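PDB 3ZY3: putative gdp-fucose protein o-fucosyltransferase 1 from Caenorhabditis elegans, which is a putative protein O-fucosyltransferase, a glycosyltransferase-family protein of the GT-B clan, with GDP bound in the model. Local coordinates for residues A[199-204]-A[319-324]; A[270-275]-A[298-303]. All coordinates share one frame; numbering follows the deposited sequence.

Interaction 1 of 2, residues A[199-204]-A[319-324]; sequences EQAKKF and LAIMGR
Ala201 meets Ala320 and Ile321 where helices 195-208 and 315-324 cross in the Rossmann-like domain with the five-stranded parallel sheet, consistent with the GT-B clan. The segment axes approach to 8.7 Å at a signed angle of -62°, and the closest pair of CA atoms, Ala201 to Ile321, is 5.1 Å apart. Such closeness rests on small side chains: Ala201 CB lies 3.7 Å from Ala320 CB, methyl against methyl. The same Ala201 CB is 3.8 Å from Ile321 CG1, and this methylene also rests against Ala201 CA, so the isoleucine passes over the alanine before reaching further.

The apolar contact continues to Phe204. With chi2 at 165°, Ile321 is extended beyond CG1, and its CD1 arrives at the root of the phenylalanine, 3.8 Å from Phe204 CD1 and almost as near to CB and CG. The two side chains run at about a right angle to each other, and the methyl approaches the ring obliquely.

On the exposed margin Lys202 meets Arg324, which is bent at chi2 and chi3. Arg324 CG is modelled too near Ala320 O, so the lysine-arginine details are doubtful. As modelled, Lys202 CG lies over one face of the Arg324 guanidinium, 3.5 Å above its plane and displaced toward its rim, while Lys202 CE sits lower on that side, a tight 3.0 Å from Arg324 NH2. Lys202 NZ also nears Arg324 NH2, an approach of like charges that would probably cost some energy.

The Ile321 side chain is about 10 Å from the bound GDP. Beneath the crossing, Phe284 of strand 282-287 touches both Ile321 and Phe204, and Gln310 likewise meets both. On the far side of helix 315-324, Leu319 and Met322 pack on Phe336 and Val340 of helix 335-346.

Interaction 2 of 2, residues A[270-275]-A[298-303]; sequences QIVEKV and EALKPY
Val272 and Leu300 pair two successive helices of a Rossmann-like unit, in which helix 264-278, strand 282-287, helix 293-300 and strand 307-308 follow one another, and strands 213-218, 282-287 and 307-308 lie parallel and adjacent in that order. Both helices lie against strand 282-287: Ile271, Val275 and Leu300 all touch its Val283. The backbones stay fairly well separated, the nearest CA atoms, Val272 and Leu300, being 6.7 Å apart, and the gap is bridged mainly by the branched side chains of Val272, Val275 and Leu300.

On the buried side one methyl does most of the joining. Leu300 CB does not itself aim at the other helix, yet the CD2 branch swings nearer and faces three residues there. Its closest partner is Val275 CG2, 4.0 Å from Leu300 CD2, with the two side chains running obliquely past each other. Val272 CG2 is 4.2 Å from Leu300 CD2, and Ile271 CG2 marks the looser limit at 4.4 Å from that methyl.

Val272 divides its two methyls between partners. CG2, beside the backbone N, serves Leu300 and also Ala299, whose O is 4.0 Å from Val272 CG2, with Ala299 CB just beyond at 4.3 Å. CG1, placed anti to the backbone N (chi1 170°), turns instead to Tyr303 in the 3-10 turn after the helix. There Val272 CG1 comes within 3.5 Å of Tyr303 CE2, the two side chains crossing at about a right angle. The ring is also backed from within its own turn: Pro302 CB stands 3.9 Å above the plane of the Tyr303 ring, over its centre.

Both contacts join helices that flank the same parallel sheet, but probably on its two faces: interaction 1 reaches strand 282-287 through Phe284, interaction 2 through the adjacent Val283. Their centres are 22 Å apart and they do not touch. Interaction 1 lies nearer the chain's geometric centre, its own centre about 18 Å away against 30 Å, and joins helices distant in sequence; interaction 2, nested within that loop, joins successive ones. Each has a buried apolar part and a more exposed margin. Small alanines let the helices of interaction 1 come close, with a lysine-arginine margin, whereas interaction 2 bridges a wider gap with branched aliphatics and ends on tyrosine.

Interaction 1 of 2, residues A[199-204]-A[319-324]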
loop_
_atom_site.group_PDB
_atom_site.type_symbol
_atom_site.label_atom_id
_atom_site.label_comp_id
_atom_site.label_asym_id
_atom_site.label_seq_id
_atom_site.Cartn_x
_atom_site.Cartn_y
_atom_site.Cartn_z
ATOM N N GLU A 199 9.244 -16.164 -6.489
ATOM C CA GLU A 199 9.267 -17.482 -7.157
ATOM C C GLU A 199 7.913 -17.932 -7.727
ATOM O O GLU A 199 7.875 -18.561 -8.802
ATOM C CB GLU A 199 9.884 -18.561 -6.255
ATOM C CG GLU A 199 11.384 -18.329 -5.932
ATOM C CD GLU A 199 12.286 -18.207 -7.183
ATOM O OE1 GLU A 199 12.099 -18.970 -8.156
ATOM O OE2 GLU A 199 13.199 -17.348 -7.190
ATOM N N GLN A 200 6.821 -17.630 -7.025
ATOM C CA GLN A 200 5.469 -17.905 -7.556
ATOM C C GLN A 200 5.252 -17.092 -8.841
ATOM O O GLN A 200 4.742 -17.620 -9.838
ATOM C CB GLN A 200 4.347 -17.585 -6.535
ATOM C CG GLN A 200 4.271 -18.445 -5.253
ATOM C CD GLN A 200 3.412 -17.796 -4.146
ATOM O OE1 GLN A 200 2.896 -16.682 -4.302
ATOM N NE2 GLN A 200 3.262 -18.487 -3.034
ATOM N N ALA A 201 5.630 -15.805 -8.816
ATOM C CA ALA A 201 5.560 -14.960 -10.030
ATOM C C ALA A 201 6.388 -15.494 -11.198
ATOM O O ALA A 201 5.907 -15.576 -12.348
ATOM C CB ALA A 201 5.986 -13.527 -9.722
ATOM N N LYS A 202 7.630 -15.868 -10.909
ATOM C CA LYS A 202 8.530 -16.373 -11.957
ATOM C C LYS A 202 7.989 -17.628 -12.657
ATOM O O LYS A 202 8.035 -17.719 -13.895
ATOM C CB LYS A 202 9.935 -16.620 -11.398
ATOM C CG LYS A 202 10.693 -15.350 -10.983
ATOM C CD LYS A 202 12.114 -15.683 -10.483
ATOM C CE LYS A 202 13.038 -14.462 -10.570
ATOM N NZ LYS A 202 14.403 -14.645 -9.937
ATOM N N LYS A 203 7.426 -18.546 -11.870
ATOM C CA LYS A 203 6.846 -19.796 -12.379
ATOM C C LYS A 203 5.638 -19.544 -13.267
ATOM O O LYS A 203 5.494 -20.161 -14.335
ATOM C CB LYS A 203 6.397 -20.702 -11.226
ATOM C CG LYS A 203 7.479 -21.509 -10.555
ATOM C CD LYS A 203 7.114 -21.898 -9.115
ATOM C CE LYS A 203 5.802 -22.657 -8.995
ATOM N NZ LYS A 203 5.544 -23.162 -7.601
ATOM N N PHE A 204 4.742 -18.670 -12.824
ATOM C CA PHE A 204 3.585 -18.362 -13.642
ATOM C C PHE A 204 4.024 -17.780 -14.998
ATOM O O PHE A 204 3.518 -18.182 -16.067
ATOM C CB PHE A 204 2.621 -17.404 -12.931
ATOM C CG PHE A 204 1.364 -17.204 -13.684
ATOM C CD1 PHE A 204 1.279 -16.219 -14.666
ATOM C CD2 PHE A 204 0.278 -18.064 -13.484
ATOM C CE1 PHE A 204 0.136 -16.065 -15.424
ATOM C CE2 PHE A 204 -0.882 -17.908 -14.215
ATOM C CZ PHE A 204 -0.960 -16.899 -15.197
ATOM N N LEU A 319 0.485 -8.745 -8.063
ATOM C CA LEU A 319 1.349 -7.543 -7.992
ATOM C C LEU A 319 2.773 -7.864 -8.455
ATOM O O LEU A 319 3.364 -7.127 -9.251
ATOM C CB LEU A 319 1.358 -6.979 -6.560
ATOM C CG LEU A 319 0.057 -6.378 -6.022
ATOM C CD1 LEU A 319 0.144 -6.134 -4.507
ATOM C CD2 LEU A 319 -0.192 -5.057 -6.768
ATOM N N ALA A 320 3.334 -8.966 -7.967
ATOM C CA ALA A 320 4.671 -9.384 -8.383
ATOM C C ALA A 320 4.789 -9.656 -9.879
ATOM O O ALA A 320 5.732 -9.198 -10.497
ATOM C CB ALA A 320 5.183 -10.599 -7.546
ATOM N N ILE A 321 3.836 -10.366 -10.465
ATOM C CA ILE A 321 3.809 -10.575 -11.941
ATOM C C ILE A 321 3.733 -9.257 -12.717
ATOM O O ILE A 321 4.498 -9.045 -13.687
ATOM C CB ILE A 321 2.635 -11.529 -12.355
ATOM C CG1 ILE A 321 2.813 -12.899 -11.685
ATOM C CG2 ILE A 321 2.542 -11.669 -13.918
ATOM C CD1 ILE A 321 1.601 -13.816 -11.688
ATOM N N MET A 322 2.831 -8.359 -12.310
ATOM C CA MET A 322 2.723 -7.069 -12.978
ATOM C C MET A 322 4.021 -6.262 -12.855
ATOM O O MET A 322 4.421 -5.578 -13.782
ATOM C CB MET A 322 1.510 -6.266 -12.468
ATOM C CG MET A 322 0.176 -6.940 -12.765
ATOM S SD MET A 322 -1.236 -5.910 -12.357
ATOM C CE MET A 322 -1.338 -6.096 -10.551
ATOM N N GLY A 323 4.685 -6.335 -11.703
ATOM C CA GLY A 323 6.013 -5.720 -11.573
ATOM C C GLY A 323 7.064 -6.248 -12.530
ATOM O O GLY A 323 7.942 -5.501 -12.978
ATOM N N ARG A 324 7.000 -7.537 -12.834
ATOM C CA ARG A 324 7.939 -8.140 -13.778
ATOM C C ARG A 324 7.558 -7.998 -15.255
ATOM O O ARG A 324 8.332 -8.416 -16.112
ATOM C CB ARG A 324 8.125 -9.636 -13.534
ATOM C CG ARG A 324 7.792 -10.177 -12.169
ATOM C CD ARG A 324 8.966 -10.661 -11.397
ATOM N NE ARG A 324 9.895 -11.482 -12.147
ATOM C CZ ARG A 324 11.167 -11.643 -11.790
ATOM N NH1 ARG A 324 11.634 -11.062 -10.690
ATOM N NH2 ARG A 324 11.970 -12.388 -12.527
#

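Interaction 2 of 2, residues A[270-275]-A[298-303]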
loop_
_atom_site.group_PDB
_atom_site.type_symbol
_atom_site.label_atom_id
_atom_site.label_comp_id
_atom_site.label_asym_id
_atom_site.label_seq_id
_atom_site.Cartn_x
_atom_site.Cartn_y
_atom_site.Cartn_z
ATOM N N GLN A 270 -7.385 -0.338 -25.705
ATOM C CA GLN A 270 -6.096 0.022 -25.128
ATOM C C GLN A 270 -5.162 -1.159 -24.884
ATOM O O GLN A 270 -3.953 -1.025 -25.044
ATOM C CB GLN A 270 -6.317 0.855 -23.866
ATOM C CG GLN A 270 -7.069 2.135 -24.237
ATOM C CD GLN A 270 -7.428 2.993 -23.041
ATOM O OE1 GLN A 270 -6.586 3.282 -22.193
ATOM N NE2 GLN A 270 -8.689 3.429 -22.986
ATOM N N ILE A 271 -5.720 -2.319 -24.553
ATOM C CA ILE A 271 -4.922 -3.557 -24.467
ATOM C C ILE A 271 -4.356 -3.872 -25.845
ATOM O O ILE A 271 -3.155 -4.151 -25.982
ATOM C CB ILE A 271 -5.762 -4.794 -24.003
ATOM C CG1 ILE A 271 -6.450 -4.578 -22.648
ATOM C CG2 ILE A 271 -4.918 -6.059 -23.992
ATOM C CD1 ILE A 271 -5.627 -4.034 -21.626
ATOM N N VAL A 272 -5.207 -3.788 -26.862
ATOM C CA VAL A 272 -4.767 -4.043 -28.232
ATOM C C VAL A 272 -3.638 -3.075 -28.606
ATOM O O VAL A 272 -2.611 -3.497 -29.127
ATOM C CB VAL A 272 -5.936 -4.052 -29.243
ATOM C CG1 VAL A 272 -5.422 -4.082 -30.682
ATOM C CG2 VAL A 272 -6.873 -5.257 -28.957
ATOM N N GLU A 273 -3.827 -1.799 -28.286
ATOM C CA GLU A 273 -2.845 -0.761 -28.576
ATOM C C GLU A 273 -1.516 -1.106 -27.906
ATOM O O GLU A 273 -0.469 -1.093 -28.539
ATOM C CB GLU A 273 -3.352 0.602 -28.089
ATOM C CG GLU A 273 -2.448 1.792 -28.480
ATOM C CD GLU A 273 -2.782 3.079 -27.714
ATOM O OE1 GLU A 273 -3.892 3.179 -27.124
ATOM O OE2 GLU A 273 -1.924 3.989 -27.709
ATOM N N LYS A 274 -1.571 -1.435 -26.622
ATOM C CA LYS A 274 -0.357 -1.695 -25.862
ATOM C C LYS A 274 0.327 -2.972 -26.323
ATOM O O LYS A 274 1.564 -3.023 -26.351
ATOM C CB LYS A 274 -0.657 -1.723 -24.353
ATOM C CG LYS A 274 -1.194 -0.382 -23.854
ATOM C CD LYS A 274 -0.199 0.718 -24.052
ATOM C CE LYS A 274 -0.700 2.054 -23.496
ATOM N NZ LYS A 274 0.164 3.148 -23.988
ATOM N N VAL A 275 -0.460 -3.994 -26.694
ATOM C CA VAL A 275 0.119 -5.196 -27.323
ATOM C C VAL A 275 0.925 -4.779 -28.575
ATOM O O VAL A 275 2.107 -5.142 -28.741
ATOM C CB VAL A 275 -0.993 -6.245 -27.675
ATOM C CG1 VAL A 275 -0.452 -7.305 -28.665
ATOM C CG2 VAL A 275 -1.535 -6.915 -26.395
ATOM N N GLU A 298 -10.995 -12.672 -27.482
ATOM C CA GLU A 298 -11.724 -12.409 -28.724
ATOM C C GLU A 298 -11.103 -11.188 -29.432
ATOM O O GLU A 298 -10.871 -11.204 -30.648
ATOM C CB GLU A 298 -13.228 -12.234 -28.437
ATOM C CG GLU A 298 -14.025 -11.572 -29.584
ATOM C CD GLU A 298 -15.542 -11.396 -29.308
ATOM O OE1 GLU A 298 -15.935 -10.588 -28.428
ATOM O OE2 GLU A 298 -16.340 -12.039 -30.020
ATOM N N ALA A 299 -10.814 -10.145 -28.665
ATOM C CA ALA A 299 -10.215 -8.929 -29.205
ATOM C C ALA A 299 -8.765 -9.156 -29.720
ATOM O O ALA A 299 -8.316 -8.505 -30.682
ATOM C CB ALA A 299 -10.248 -7.824 -28.130
ATOM N N LEU A 300 -8.056 -10.076 -29.076
ATOM C CA LEU A 300 -6.663 -10.379 -29.436
ATOM C C LEU A 300 -6.509 -11.429 -30.529
ATOM O O LEU A 300 -5.409 -11.624 -31.048
ATOM C CB LEU A 300 -5.910 -10.867 -28.207
ATOM C CG LEU A 300 -5.721 -9.898 -27.063
ATOM C CD1 LEU A 300 -5.055 -10.644 -25.927
ATOM C CD2 LEU A 300 -4.922 -8.709 -27.517
ATOM N N LYS A 301 -7.606 -12.083 -30.892
ATOM C CA LYS A 301 -7.579 -13.192 -31.874
ATOM C C LYS A 301 -7.002 -12.792 -33.241
ATOM O O LYS A 301 -6.259 -13.581 -33.824
ATOM C CB LYS A 301 -8.974 -13.820 -32.035
ATOM C CG LYS A 301 -8.969 -15.227 -32.594
ATOM C CD LYS A 301 -10.375 -15.709 -32.882
ATOM C CE LYS A 301 -10.370 -16.979 -33.775
ATOM N NZ LYS A 301 -11.631 -17.050 -34.593
ATOM N N PRO A 302 -7.329 -11.576 -33.758
ATOM C CA PRO A 302 -6.700 -11.178 -35.039
ATOM C C PRO A 302 -5.187 -11.120 -34.972
ATOM O O PRO A 302 -4.527 -11.165 -36.022
ATOM C CB PRO A 302 -7.282 -9.770 -35.303
ATOM C CG PRO A 302 -8.584 -9.741 -34.502
ATOM C CD PRO A 302 -8.299 -10.570 -33.291
ATOM N N TYR A 303 -4.652 -11.039 -33.751
ATOM C CA TYR A 303 -3.222 -10.863 -33.498
ATOM C C TYR A 303 -2.555 -12.143 -32.999
ATOM O O TYR A 303 -1.339 -12.166 -32.774
ATOM C CB TYR A 303 -3.003 -9.654 -32.554
ATOM C CG TYR A 303 -3.866 -8.486 -32.995
ATOM C CD1 TYR A 303 -3.659 -7.893 -34.235
ATOM C CD2 TYR A 303 -4.933 -8.028 -32.210
ATOM C CE1 TYR A 303 -4.463 -6.857 -34.691
ATOM C CE2 TYR A 303 -5.757 -6.983 -32.647
ATOM C CZ TYR A 303 -5.504 -6.390 -33.884
ATOM O OH TYR A 303 -6.295 -5.365 -34.352
#